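Local coordinates for protein predicted phosphatase, HAD family (Clostridium acetobutylicum, PDB 3MC1) that probably hydrolyses phosphate esters as a metal-dependent phosphatase of the haloacid dehalogenase superfamily, its natural substrate being unknown, at residues A[47-52]-A[166-171]; A[106-111]-A[145-150]; A[184-189]-A[193-198]. All blocks are in the same frame, centred on the assembly; numbering follows the deposited sequence.

Interaction 1. Residues A[47-52]-A[166-171]; sequences VGPPLK and GDREYD. With NA (sodium ion), chain C.
Pro-49 and Tyr-170 are the closest backbone pair, their CA atoms 6.9 Å apart, where the loop entering helix 51-59 faces the loop and first turn of helix 169-176. Pro-49 lays its CB over one face of the Tyr-170 ring, shifted toward the rim, in a CH-pi contact of 4.0 Å to the ring centroid; CG of Glu-169 covers the other face. The Arg-168 side chain, bent at both chi2 and chi3, folds back so that the CE2 edge of the Tyr-170 ring stands over one face of its guanidinium, 3.7 Å above the plane and toward the rim. At the guanidinium edge NH1 lies 2.8 Å from Val-47 O, a weak bond because the N-H points well off line (123°). The stronger partner of Arg-168 is Glu-194, which forms a salt bridge with NE. Val-47 O also accepts from water 1, which donates in addition to Asp-167 OD2 and binds the sodium ion, so loop and metal are joined through one solvent molecule. Asp-167 OD1 binds the sodium directly at 2.3 Å; chi1 of 61° turns OD1 to the ion and OD2 to water 1. Asp-171 works from the second shell: OD2 takes water 2 at 2.8 Å and, through its anti lone pair, Arg-168 N at 3.2 Å (160°), while OD1 is salt-bridged to Lys-144. Asp-10 OD2 and the backbone O of Asp-12 complete the protein ligands. The GDREYD sequence and its place after a core strand are consistent with motif IV of HAD phosphatases, where the metal, usually magnesium, is held.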
loop_
_atom_site.group_PDB
_atom_site.type_symbol
_atom_site.label_atom_id
_atom_site.label_comp_id
_atom_site.label_asym_id
_atom_site.label_seq_id
_atom_site.Cartn_x
_atom_site.Cartn_y
_atom_site.Cartn_z
ATOM N N VAL A 47 8.263 -2.878 -2.759
ATOM C CA VAL A 47 6.858 -3.108 -2.416
ATOM C C VAL A 47 6.347 -2.078 -1.425
ATOM O O VAL A 47 6.726 -2.090 -0.251
ATOM C CB VAL A 47 6.638 -4.521 -1.832
ATOM C CG1 VAL A 47 5.163 -4.707 -1.454
ATOM C CG2 VAL A 47 7.063 -5.574 -2.848
ATOM N N GLY A 48 5.480 -1.189 -1.910
ATOM C CA GLY A 48 4.916 -0.153 -1.062
ATOM C C GLY A 48 5.051 1.260 -1.615
ATOM O O GLY A 48 4.049 1.895 -1.932
ATOM N N PRO A 49 6.281 1.784 -1.747
ATOM C CA PRO A 49 6.494 3.141 -2.266
ATOM C C PRO A 49 6.240 3.299 -3.764
ATOM O O PRO A 49 6.147 2.314 -4.495
ATOM C CB PRO A 49 7.948 3.415 -1.902
ATOM C CG PRO A 49 8.573 2.080 -2.036
ATOM C CD PRO A 49 7.563 1.165 -1.362
ATOM N N PRO A 50 6.110 4.553 -4.235
ATOM C CA PRO A 50 5.874 4.785 -5.666
ATOM C C PRO A 50 7.055 4.183 -6.435
ATOM O O PRO A 50 8.200 4.339 -6.027
ATOM C CB PRO A 50 5.837 6.311 -5.772
ATOM C CG PRO A 50 5.372 6.745 -4.409
ATOM C CD PRO A 50 6.124 5.820 -3.482
ATOM N N LEU A 51 6.787 3.481 -7.527
ATOM C CA LEU A 51 7.873 2.878 -8.301
ATOM C C LEU A 51 8.935 3.899 -8.697
ATOM O O LEU A 51 10.135 3.626 -8.617
ATOM C CB LEU A 51 7.333 2.215 -9.575
ATOM C CG LEU A 51 6.502 0.949 -9.393
ATOM C CD1 LEU A 51 6.064 0.436 -10.747
ATOM C CD2 LEU A 51 7.321 -0.104 -8.650
ATOM N N LYS A 52 8.491 5.073 -9.133
ATOM C CA LYS A 52 9.419 6.107 -9.570
ATOM C C LYS A 52 10.458 6.402 -8.502
ATOM O O LYS A 52 11.655 6.377 -8.768
ATOM C CB LYS A 52 8.660 7.387 -9.932
ATOM C CG LYS A 52 9.529 8.459 -10.563
ATOM C CD LYS A 52 8.699 9.652 -11.003
ATOM C CE LYS A 52 7.718 9.288 -12.119
ATOM N NZ LYS A 52 6.843 10.446 -12.495
ATOM N N GLY A 166 -0.766 0.776 7.651
ATOM C CA GLY A 166 0.243 0.507 6.635
ATOM C C GLY A 166 1.400 -0.308 7.199
ATOM O O GLY A 166 1.489 -0.486 8.417
ATOM N N ASP A 167 2.289 -0.786 6.323
ATOM C CA ASP A 167 3.429 -1.604 6.738
ATOM C C ASP A 167 4.791 -0.921 6.605
ATOM O O ASP A 167 5.795 -1.433 7.111
ATOM C CB ASP A 167 3.444 -2.923 5.937
ATOM C CG ASP A 167 3.580 -2.705 4.431
ATOM O OD1 ASP A 167 2.811 -1.891 3.860
ATOM O OD2 ASP A 167 4.459 -3.358 3.808
ATOM N N ARG A 168 4.824 0.241 5.951
ATOM C CA ARG A 168 6.082 0.952 5.732
ATOM C C ARG A 168 6.117 2.350 6.356
ATOM O O ARG A 168 5.084 2.925 6.701
ATOM C CB ARG A 168 6.353 1.072 4.225
ATOM C CG ARG A 168 6.318 -0.247 3.442
ATOM C CD ARG A 168 7.448 -1.180 3.841
ATOM N NE ARG A 168 8.767 -0.597 3.594
ATOM C CZ ARG A 168 9.340 -0.499 2.397
ATOM N NH1 ARG A 168 8.718 -0.951 1.314
ATOM N NH2 ARG A 168 10.535 0.067 2.281
ATOM N N GLU A 169 7.320 2.896 6.482
ATOM C CA GLU A 169 7.502 4.227 7.050
ATOM C C GLU A 169 6.761 5.261 6.205
ATOM O O GLU A 169 6.329 6.287 6.716
ATOM C CB GLU A 169 8.987 4.579 7.089
ATOM C CG GLU A 169 9.617 4.694 5.710
ATOM C CD GLU A 169 11.068 5.126 5.772
ATOM O OE1 GLU A 169 11.358 6.134 6.456
ATOM O OE2 GLU A 169 11.915 4.462 5.134
ATOM N N TYR A 170 6.620 4.979 4.912
ATOM C CA TYR A 170 5.931 5.879 3.994
ATOM C C TYR A 170 4.477 6.067 4.412
ATOM O O TYR A 170 3.898 7.151 4.246
ATOM C CB TYR A 170 6.000 5.315 2.579
ATOM C CG TYR A 170 7.417 5.054 2.128
ATOM C CD1 TYR A 170 8.293 6.111 1.883
ATOM C CD2 TYR A 170 7.901 3.750 1.993
ATOM C CE1 TYR A 170 9.618 5.882 1.515
ATOM C CE2 TYR A 170 9.229 3.507 1.627
ATOM C CZ TYR A 170 10.082 4.579 1.391
ATOM O OH TYR A 170 11.395 4.356 1.036
ATOM N N ASP A 171 3.886 5.003 4.949
ATOM C CA ASP A 171 2.511 5.064 5.403
ATOM C C ASP A 171 2.406 5.938 6.646
ATOM O O ASP A 171 1.472 6.728 6.779
ATOM C CB ASP A 171 2.005 3.658 5.690
ATOM C CG ASP A 171 1.918 2.824 4.431
ATOM O OD1 ASP A 171 1.171 3.239 3.527
ATOM O OD2 ASP A 171 2.592 1.778 4.340
HETATM NA NA NA C . 2.428 -1.178 1.722
HETATM O O HOH W 1 4.334 -2.514 1.251
HETATM O O HOH W 2 3.400 0.803 1.844
#

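Interaction 2. Residues A[106-111]-A[145-150]; sequences VVATSK and EDVIRY
Thr-109 OG1 is held from two directions: it accepts a straight bond from Lys-111 N (2.9 Å, 165°), closing an ST turn, and it is hydrogen-bonded to Asp-10 OD1. With chi1 at 178° the hydroxyl stands anti to the Thr-109 nitrogen, on the side of the strand that turns from helix 145-150. Both methyls of Val-147 come up to Thr-109 O from the helix side, CG1 at 3.5 Å and CG2 only slightly farther. This is van der Waals contact, and no hydrogen bond links the two segments. Ala-108 CB and the Val-147 methyls carry the apolar packing; the alanine CB points at the helix and also touches Ile-148 CG1 at 3.9 Å. The Ile-148 side chain touches Leu-8 of strand 6-9 as well, so the helix spans two neighbouring strands. Helix 145-150 runs nearly antiparallel to strand 106-109, at 152°, with the axes 7.4 Å apart. Lys-111, in the corner after the strand, forms a salt bridge with Asp-12. A helix laid on a parallel sheet in this way belongs to the Rossmann-like HAD core, and a threonine at this strand end fits motif II of its active site.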
loop_
_atom_site.group_PDB
_atom_site.type_symbol
_atom_site.label_atom_id
_atom_site.label_comp_id
_atom_site.label_asym_id
_atom_site.label_seq_id
_atom_site.Cartn_x
_atom_site.Cartn_y
_atom_site.Cartn_z
ATOM N N VAL A 106 -11.601 2.300 3.632
ATOM C CA VAL A 106 -11.082 2.942 2.427
ATOM C C VAL A 106 -9.667 2.461 2.110
ATOM O O VAL A 106 -8.878 2.202 3.011
ATOM C CB VAL A 106 -11.026 4.499 2.609
ATOM C CG1 VAL A 106 -10.494 5.174 1.342
ATOM C CG2 VAL A 106 -12.425 5.046 2.939
ATOM N N VAL A 107 -9.350 2.315 0.826
ATOM C CA VAL A 107 -7.995 1.931 0.460
ATOM C C VAL A 107 -7.321 3.219 -0.008
ATOM O O VAL A 107 -7.857 3.947 -0.841
ATOM C CB VAL A 107 -7.941 0.900 -0.698
ATOM C CG1 VAL A 107 -6.487 0.742 -1.175
ATOM C CG2 VAL A 107 -8.476 -0.447 -0.232
ATOM N N ALA A 108 -6.155 3.503 0.555
ATOM C CA ALA A 108 -5.380 4.682 0.192
ATOM C C ALA A 108 -4.002 4.114 -0.125
ATOM O O ALA A 108 -3.259 3.734 0.779
ATOM C CB ALA A 108 -5.308 5.651 1.367
ATOM N N THR A 109 -3.665 4.057 -1.411
ATOM C CA THR A 109 -2.403 3.460 -1.826
ATOM C C THR A 109 -1.654 4.211 -2.926
ATOM O O THR A 109 -2.255 4.945 -3.710
ATOM C CB THR A 109 -2.663 2.007 -2.309
ATOM O OG1 THR A 109 -1.444 1.411 -2.756
ATOM C CG2 THR A 109 -3.675 1.994 -3.458
ATOM N N SER A 110 -0.333 4.032 -2.969
ATOM C CA SER A 110 0.477 4.652 -4.017
ATOM C C SER A 110 0.352 3.781 -5.274
ATOM O O SER A 110 0.768 4.177 -6.365
ATOM C CB SER A 110 1.958 4.751 -3.606
ATOM O OG SER A 110 2.179 5.777 -2.651
ATOM N N LYS A 111 -0.206 2.584 -5.126
ATOM C CA LYS A 111 -0.369 1.727 -6.289
ATOM C C LYS A 111 -1.420 2.364 -7.204
ATOM O O LYS A 111 -2.374 2.972 -6.726
ATOM C CB LYS A 111 -0.823 0.332 -5.852
ATOM C CG LYS A 111 -0.909 -0.670 -6.992
ATOM C CD LYS A 111 -1.460 -1.986 -6.506
ATOM C CE LYS A 111 -0.702 -3.154 -7.118
ATOM N NZ LYS A 111 0.729 -3.128 -6.703
ATOM N N GLU A 145 1.167 10.665 1.070
ATOM C CA GLU A 145 0.555 11.875 1.608
ATOM C C GLU A 145 -0.520 12.413 0.672
ATOM O O GLU A 145 -1.618 12.753 1.101
ATOM C CB GLU A 145 1.602 12.970 1.800
ATOM C CG GLU A 145 0.989 14.345 2.025
ATOM C CD GLU A 145 2.012 15.463 1.981
ATOM O OE1 GLU A 145 2.728 15.569 0.965
ATOM O OE2 GLU A 145 2.095 16.236 2.958
ATOM N N ASP A 146 -0.201 12.486 -0.614
ATOM C CA ASP A 146 -1.147 13.031 -1.584
ATOM C C ASP A 146 -2.375 12.162 -1.836
ATOM O O ASP A 146 -3.463 12.683 -2.066
ATOM C CB ASP A 146 -0.439 13.325 -2.915
ATOM C CG ASP A 146 0.683 14.362 -2.781
ATOM O OD1 ASP A 146 0.730 15.081 -1.754
ATOM O OD2 ASP A 146 1.514 14.469 -3.718
ATOM N N VAL A 147 -2.219 10.841 -1.797
ATOM C CA VAL A 147 -3.362 9.969 -2.036
ATOM C C VAL A 147 -4.288 9.950 -0.820
ATOM O O VAL A 147 -5.515 9.931 -0.958
ATOM C CB VAL A 147 -2.902 8.532 -2.391
ATOM C CG1 VAL A 147 -4.098 7.599 -2.491
ATOM C CG2 VAL A 147 -2.160 8.555 -3.722
ATOM N N ILE A 148 -3.703 9.963 0.373
ATOM C CA ILE A 148 -4.515 9.977 1.582
ATOM C C ILE A 148 -5.312 11.294 1.612
ATOM O O ILE A 148 -6.508 11.301 1.894
ATOM C CB ILE A 148 -3.631 9.865 2.850
ATOM C CG1 ILE A 148 -3.075 8.438 2.970
ATOM C CG2 ILE A 148 -4.448 10.238 4.087
ATOM C CD1 ILE A 148 -2.012 8.244 4.073
ATOM N N ARG A 149 -4.639 12.401 1.299
ATOM C CA ARG A 149 -5.280 13.714 1.302
ATOM C C ARG A 149 -6.434 13.776 0.307
ATOM O O ARG A 149 -7.479 14.347 0.604
ATOM C CB ARG A 149 -4.256 14.811 0.972
ATOM C CG ARG A 149 -4.766 16.226 1.233
ATOM C CD ARG A 149 -3.693 17.279 0.988
ATOM N NE ARG A 149 -2.455 17.011 1.718
ATOM C CZ ARG A 149 -2.344 17.019 3.042
ATOM N NH1 ARG A 149 -3.403 17.281 3.795
ATOM N NH2 ARG A 149 -1.169 16.774 3.615
ATOM N N TYR A 150 -6.241 13.196 -0.875
ATOM C CA TYR A 150 -7.278 13.195 -1.899
ATOM C C TYR A 150 -8.423 12.277 -1.489
ATOM O O TYR A 150 -9.582 12.587 -1.723
ATOM C CB TYR A 150 -6.710 12.739 -3.251
ATOM C CG TYR A 150 -7.696 12.848 -4.401
ATOM C CD1 TYR A 150 -8.205 14.086 -4.803
ATOM C CD2 TYR A 150 -8.135 11.714 -5.073
ATOM C CE1 TYR A 150 -9.133 14.183 -5.852
ATOM C CE2 TYR A 150 -9.058 11.798 -6.113
ATOM C CZ TYR A 150 -9.555 13.030 -6.501
ATOM O OH TYR A 150 -10.474 13.092 -7.532
#

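Interaction 3. Residues A[184-189]-A[193-198]; sequences GVTYGF and EELKNA
The Glu-194 carboxylate faces Phe-189 without bonding it, OE1 standing 4.4 Å from Phe-189 O; OE2 instead accepts the backbone N of Glu-169, at the start of the neighbouring helix. In the same loop the Tyr-187 ring has Val-185 CG2 on one face, 3.7 Å above its plane and toward the rim, and it meets the Tyr-88 ring edge-to-face. The CB of Phe-189 points away from the helix, and its side chain packs on Val-47. The contact itself rests on Leu-195, the residue most covered here. Its CG lies beside the backbone N and the chain then extends (chi2 162°), pushing CD1 onto the strand end: 3.5 Å from Val-185 O and 3.9 Å from Gly-184 C. The other branch, CD2, sits 4.2 Å from Gly-184 CA, a close fit allowed by a residue with no side chain. Thr-186 adds a methyl, CG2 lying 4.0 Å from Leu-195 CD1. At chi1 of 55° the Thr-186 hydroxyl sits between its backbone N and carbonyl carbon, where it bonds Val-204 O, and CG2 is set beside the N, against the leucine. Leu-195 also touches Ile-203 and Val-172, so it packs between strand 202-204 and helix 169-176. No hydrogen bond crosses between the segments. Leu-195 thus packs the helix of the beta-alpha-beta unit 182-185, 192-198, 202-204 against its first strand, as in Rossmann-like folds.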
loop_
_atom_site.group_PDB
_atom_site.type_symbol
_atom_site.label_atom_id
_atom_site.label_comp_id
_atom_site.label_asym_id
_atom_site.label_seq_id
_atom_site.Cartn_x
_atom_site.Cartn_y
_atom_site.Cartn_z
ATOM N N GLY A 184 1.036 0.712 12.353
ATOM C CA GLY A 184 1.943 0.054 11.439
ATOM C C GLY A 184 1.877 -1.439 11.697
ATOM O O GLY A 184 1.738 -1.862 12.848
ATOM N N VAL A 185 1.938 -2.242 10.639
ATOM C CA VAL A 185 1.909 -3.693 10.804
ATOM C C VAL A 185 3.264 -4.233 10.372
ATOM O O VAL A 185 3.853 -3.734 9.415
ATOM C CB VAL A 185 0.779 -4.341 9.965
ATOM C CG1 VAL A 185 -0.554 -3.661 10.302
ATOM C CG2 VAL A 185 1.090 -4.231 8.479
ATOM N N THR A 186 3.760 -5.244 11.083
ATOM C CA THR A 186 5.061 -5.825 10.771
ATOM C C THR A 186 5.009 -7.129 9.986
ATOM O O THR A 186 6.052 -7.709 9.698
ATOM C CB THR A 186 5.900 -6.069 12.054
ATOM O OG1 THR A 186 5.150 -6.881 12.965
ATOM C CG2 THR A 186 6.262 -4.737 12.730
ATOM N N TYR A 187 3.811 -7.600 9.644
ATOM C CA TYR A 187 3.699 -8.833 8.873
ATOM C C TYR A 187 3.884 -8.530 7.390
ATOM O O TYR A 187 3.835 -9.424 6.548
ATOM C CB TYR A 187 2.343 -9.521 9.131
ATOM C CG TYR A 187 1.115 -8.709 8.769
ATOM C CD1 TYR A 187 0.709 -8.561 7.435
ATOM C CD2 TYR A 187 0.357 -8.083 9.761
ATOM C CE1 TYR A 187 -0.427 -7.807 7.109
ATOM C CE2 TYR A 187 -0.772 -7.332 9.446
ATOM C CZ TYR A 187 -1.161 -7.194 8.127
ATOM O OH TYR A 187 -2.257 -6.418 7.841
ATOM N N GLY A 188 4.117 -7.260 7.077
ATOM C CA GLY A 188 4.294 -6.863 5.692
ATOM C C GLY A 188 5.746 -6.724 5.277
ATOM O O GLY A 188 6.573 -7.570 5.591
ATOM N N PHE A 189 6.068 -5.637 4.593
ATOM C CA PHE A 189 7.430 -5.443 4.126
ATOM C C PHE A 189 8.217 -4.380 4.883
ATOM O O PHE A 189 9.266 -3.929 4.432
ATOM C CB PHE A 189 7.384 -5.166 2.627
ATOM C CG PHE A 189 6.716 -6.265 1.856
ATOM C CD1 PHE A 189 7.429 -7.400 1.481
ATOM C CD2 PHE A 189 5.347 -6.220 1.602
ATOM C CE1 PHE A 189 6.783 -8.479 0.870
ATOM C CE2 PHE A 189 4.692 -7.289 0.994
ATOM C CZ PHE A 189 5.410 -8.421 0.629
ATOM N N GLU A 193 11.303 -1.763 13.746
ATOM C CA GLU A 193 12.266 -0.671 13.857
ATOM C C GLU A 193 12.013 0.423 12.818
ATOM O O GLU A 193 12.108 1.613 13.126
ATOM C CB GLU A 193 13.699 -1.207 13.702
ATOM C CG GLU A 193 14.212 -2.105 14.851
ATOM C CD GLU A 193 13.555 -3.488 14.910
ATOM O OE1 GLU A 193 13.153 -4.005 13.845
ATOM O OE2 GLU A 193 13.464 -4.068 16.024
ATOM N N GLU A 194 11.703 0.022 11.590
ATOM C CA GLU A 194 11.420 0.987 10.532
ATOM C C GLU A 194 10.210 1.839 10.906
ATOM O O GLU A 194 10.222 3.063 10.754
ATOM C CB GLU A 194 11.135 0.267 9.205
ATOM C CG GLU A 194 10.744 1.208 8.059
ATOM C CD GLU A 194 10.329 0.473 6.793
ATOM O OE1 GLU A 194 11.069 -0.442 6.364
ATOM O OE2 GLU A 194 9.272 0.817 6.220
ATOM N N LEU A 195 9.169 1.179 11.403
ATOM C CA LEU A 195 7.937 1.863 11.778
ATOM C C LEU A 195 8.077 2.704 13.036
ATOM O O LEU A 195 7.516 3.800 13.121
ATOM C CB LEU A 195 6.812 0.839 11.951
ATOM C CG LEU A 195 6.456 0.114 10.650
ATOM C CD1 LEU A 195 5.680 -1.178 10.951
ATOM C CD2 LEU A 195 5.653 1.059 9.761
ATOM N N LYS A 196 8.826 2.199 14.010
ATOM C CA LYS A 196 9.026 2.925 15.257
ATOM C C LYS A 196 9.780 4.230 15.004
ATOM O O LYS A 196 9.402 5.273 15.529
ATOM C CB LYS A 196 9.807 2.065 16.253
ATOM C CG LYS A 196 10.100 2.755 17.577
ATOM C CD LYS A 196 11.097 1.945 18.400
ATOM C CE LYS A 196 11.554 2.697 19.645
ATOM N NZ LYS A 196 12.555 1.911 20.435
ATOM N N ASN A 197 10.841 4.165 14.203
ATOM C CA ASN A 197 11.647 5.342 13.887
ATOM C C ASN A 197 10.941 6.312 12.947
ATOM O O ASN A 197 11.350 7.467 12.818
ATOM C CB ASN A 197 12.984 4.937 13.266
ATOM C CG ASN A 197 13.910 4.257 14.258
ATOM O OD1 ASN A 197 14.095 4.733 15.383
ATOM N ND2 ASN A 197 14.509 3.141 13.843
ATOM N N ALA A 198 9.891 5.835 12.285
ATOM C CA ALA A 198 9.126 6.671 11.370
ATOM C C ALA A 198 8.137 7.471 12.196
ATOM O O ALA A 198 7.679 8.533 11.782
ATOM C CB ALA A 198 8.385 5.806 10.355
#

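How the interactions relate
Interactions 1 and 2 are buried, whereas interaction 3 is only partly so and lies farther from the chain centre. Interaction 1 combines a proline-on-tyrosine CH-pi contact with a weak hydrogen bond and a water link to the metal; the other two join a helix to the common parallel sheet by apolar contact, about 10 Å apart at their nearest atoms. Interaction 1 touches both. Toward interaction 2 it is simple packing, Pro-50 CG lying 3.8 Å from Ser-110 OG. Toward interaction 3 the link is more specific: Gly-166 O pairs with Val-185 N as adjacent strands, and Glu-194 OE2 accepts from Glu-169 N at 2.9 Å. The metal site lies at the ends of the central strands, and the two helix contacts pack on strands flanking them.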